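Local coordinates for protein nitrite oxidoreductase subunit A (Kuenenia stuttgartiensis, PDB 7B04) that is a molybdopterin oxidoreductase family protein, the NarG-like subunit A of nitrite oxidoreductase, that holds a molybdenum atom, two pterin guanylate cofactors and an iron-sulfur cluster, at residues T445-G450 / S818-T823. Residues are numbered along the deposited sequence; the frame is centred on the assembly and turned at random.
Sequences TRDDVG and SLPFYT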
loop_
_atom_site.group_PDB
_atom_site.type_symbol
_atom_site.label_atom_id
_atom_site.label_comp_id
_atom_site.label_asym_id
_atom_site.label_seq_id
_atom_site.Cartn_x
_atom_site.Cartn_y
_atom_site.Cartn_z
ATOM N N THR B 445 -40.612 -27.910 -9.712
ATOM C CA THR B 445 -39.297 -28.397 -10.168
ATOM C C THR B 445 -38.237 -27.320 -9.960
ATOM O O THR B 445 -38.582 -26.229 -9.568
ATOM C CB THR B 445 -39.425 -28.969 -11.581
ATOM O OG1 THR B 445 -38.625 -30.142 -11.636
ATOM C CG2 THR B 445 -38.988 -28.028 -12.673
ATOM N N ARG B 446 -36.978 -27.692 -10.152
ATOM C CA ARG B 446 -35.820 -26.782 -10.011
ATOM C C ARG B 446 -35.948 -25.648 -11.016
ATOM O O ARG B 446 -35.653 -24.524 -10.670
ATOM C CB ARG B 446 -34.589 -27.546 -10.482
ATOM C CG ARG B 446 -33.295 -27.161 -9.796
ATOM C CD ARG B 446 -32.244 -28.059 -10.381
ATOM N NE ARG B 446 -31.173 -27.254 -10.906
ATOM C CZ ARG B 446 -30.482 -26.385 -10.195
ATOM N NH1 ARG B 446 -30.941 -25.959 -9.037
ATOM N NH2 ARG B 446 -29.323 -25.957 -10.640
ATOM N N ASP B 447 -36.346 -25.991 -12.234
ATOM C CA ASP B 447 -36.544 -25.048 -13.356
ATOM C C ASP B 447 -37.757 -24.169 -13.114
ATOM O O ASP B 447 -37.778 -23.096 -13.651
ATOM C CB ASP B 447 -36.665 -25.788 -14.678
ATOM C CG ASP B 447 -35.369 -26.439 -15.075
ATOM O OD1 ASP B 447 -34.368 -26.165 -14.436
ATOM O OD2 ASP B 447 -35.389 -27.211 -16.016
ATOM N N ASP B 448 -38.720 -24.591 -12.301
ATOM C CA ASP B 448 -39.954 -23.795 -12.061
ATOM C C ASP B 448 -39.640 -22.708 -11.044
ATOM O O ASP B 448 -40.027 -22.827 -9.895
ATOM C CB ASP B 448 -41.078 -24.648 -11.489
ATOM C CG ASP B 448 -41.562 -25.706 -12.448
ATOM O OD1 ASP B 448 -41.067 -25.747 -13.566
ATOM O OD2 ASP B 448 -42.441 -26.456 -12.063
ATOM N N VAL B 449 -38.992 -21.663 -11.523
ATOM C CA VAL B 449 -38.526 -20.553 -10.671
ATOM C C VAL B 449 -38.833 -19.273 -11.417
ATOM O O VAL B 449 -38.915 -19.276 -12.623
ATOM C CB VAL B 449 -37.020 -20.678 -10.405
ATOM C CG1 VAL B 449 -36.215 -20.227 -11.599
ATOM C CG2 VAL B 449 -36.613 -19.918 -9.164
ATOM N N GLY B 450 -38.992 -18.223 -10.656
ATOM C CA GLY B 450 -39.308 -16.903 -11.166
ATOM C C GLY B 450 -40.687 -16.870 -11.788
ATOM O O GLY B 450 -41.671 -17.365 -11.225
ATOM N N SER B 818 -35.685 -15.499 -15.658
ATOM C CA SER B 818 -36.316 -16.570 -14.884
ATOM C C SER B 818 -35.601 -17.907 -15.103
ATOM O O SER B 818 -36.193 -18.906 -15.519
ATOM C CB SER B 818 -37.810 -16.675 -15.211
ATOM O OG SER B 818 -38.499 -15.501 -14.818
ATOM N N LEU B 819 -34.300 -17.901 -14.814
ATOM C CA LEU B 819 -33.428 -19.066 -14.867
ATOM C C LEU B 819 -33.073 -19.536 -13.456
ATOM O O LEU B 819 -33.000 -18.725 -12.529
ATOM C CB LEU B 819 -32.143 -18.759 -15.646
ATOM C CG LEU B 819 -32.185 -19.023 -17.156
ATOM C CD1 LEU B 819 -33.245 -18.178 -17.842
ATOM C CD2 LEU B 819 -30.822 -18.778 -17.786
ATOM N N PRO B 820 -32.882 -20.836 -13.253
ATOM C CA PRO B 820 -32.613 -21.343 -11.904
ATOM C C PRO B 820 -31.187 -21.080 -11.447
ATOM O O PRO B 820 -30.256 -20.962 -12.247
ATOM C CB PRO B 820 -32.870 -22.848 -12.039
ATOM C CG PRO B 820 -32.537 -23.143 -13.459
ATOM C CD PRO B 820 -32.959 -21.925 -14.244
ATOM N N PHE B 821 -31.029 -20.989 -10.128
ATOM C CA PHE B 821 -29.717 -20.883 -9.510
ATOM C C PHE B 821 -29.048 -22.256 -9.481
ATOM O O PHE B 821 -29.590 -23.250 -9.969
ATOM C CB PHE B 821 -29.836 -20.302 -8.101
ATOM C CG PHE B 821 -30.355 -18.892 -8.062
ATOM C CD1 PHE B 821 -29.503 -17.819 -8.265
ATOM C CD2 PHE B 821 -31.696 -18.639 -7.819
ATOM C CE1 PHE B 821 -29.979 -16.520 -8.227
ATOM C CE2 PHE B 821 -32.177 -17.343 -7.782
ATOM C CZ PHE B 821 -31.318 -16.282 -7.986
ATOM N N TYR B 822 -27.851 -22.320 -8.901
ATOM C CA TYR B 822 -27.059 -23.551 -8.885
ATOM C C TYR B 822 -27.142 -24.262 -7.539
ATOM O O TYR B 822 -26.157 -24.821 -7.050
ATOM C CB TYR B 822 -25.608 -23.247 -9.247
ATOM C CG TYR B 822 -25.449 -22.524 -10.567
ATOM C CD1 TYR B 822 -25.508 -23.214 -11.772
ATOM C CD2 TYR B 822 -25.248 -21.150 -10.609
ATOM C CE1 TYR B 822 -25.366 -22.557 -12.980
ATOM C CE2 TYR B 822 -25.105 -20.484 -11.813
ATOM C CZ TYR B 822 -25.165 -21.192 -12.994
ATOM O OH TYR B 822 -25.024 -20.535 -14.196
ATOM N N THR B 823 -28.317 -24.255 -6.930
ATOM C CA THR B 823 -28.628 -24.950 -5.691
ATOM C C THR B 823 -29.387 -26.235 -5.978
ATOM O O THR B 823 -29.787 -26.496 -7.116
ATOM C CB THR B 823 -29.454 -24.043 -4.777
ATOM O OG1 THR B 823 -30.600 -23.560 -5.490
ATOM C CG2 THR B 823 -28.624 -22.875 -4.315
#
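Arg446 reaches across to the backbone of Phe821 to Thr823 with its guanidinium, whose NH2 lies 2.8 Å from Phe821 O. The N-H to oxygen angle is 117°, which makes this a weak, strongly bent hydrogen bond. Phe821 O stands oblique to the guanidinium plane, while Tyr822 CA meets the group at its edge, near that plane, 3.7 Å from NH2. The chain carrying the group runs extended through CD (chi2 178°) and bends at chi3 (125°), where NE is set. The very close approach of NH1 to Thr823 O is doubtful and supports no bond.

Pro820 occupies the middle of the contact, its CB 3.5 Å from Arg446 O and its CG 3.7 Å from Asp447 OD1. The aspartate side chain passes the proline ring at a slant; OD1 has its hydrogen-bond partner in Ser414 of helix 413-416, which also packs on Pro820. Val449 directs its CB toward the other segment, and CG1 lies 3.7 Å from Leu819 O and 4.3 Å from Pro820 CB. At the far end Ser818 CB approaches Val449 O at 3.8 Å, and Ser818 OG hydrogen-bonds to the backbone N of Glu451, just past Gly450.

Two loops are joined here, one between strand 440-444 and helix 452-455, the other following helix 812-816. Eight of the ten touching residues are buried. The chemistry implies a mixed attachment: Pro820 and Val449 pack in the middle, a probably cationic guanidinium faces main-chain carbonyl oxygen at one end, and the serine bond ties the other.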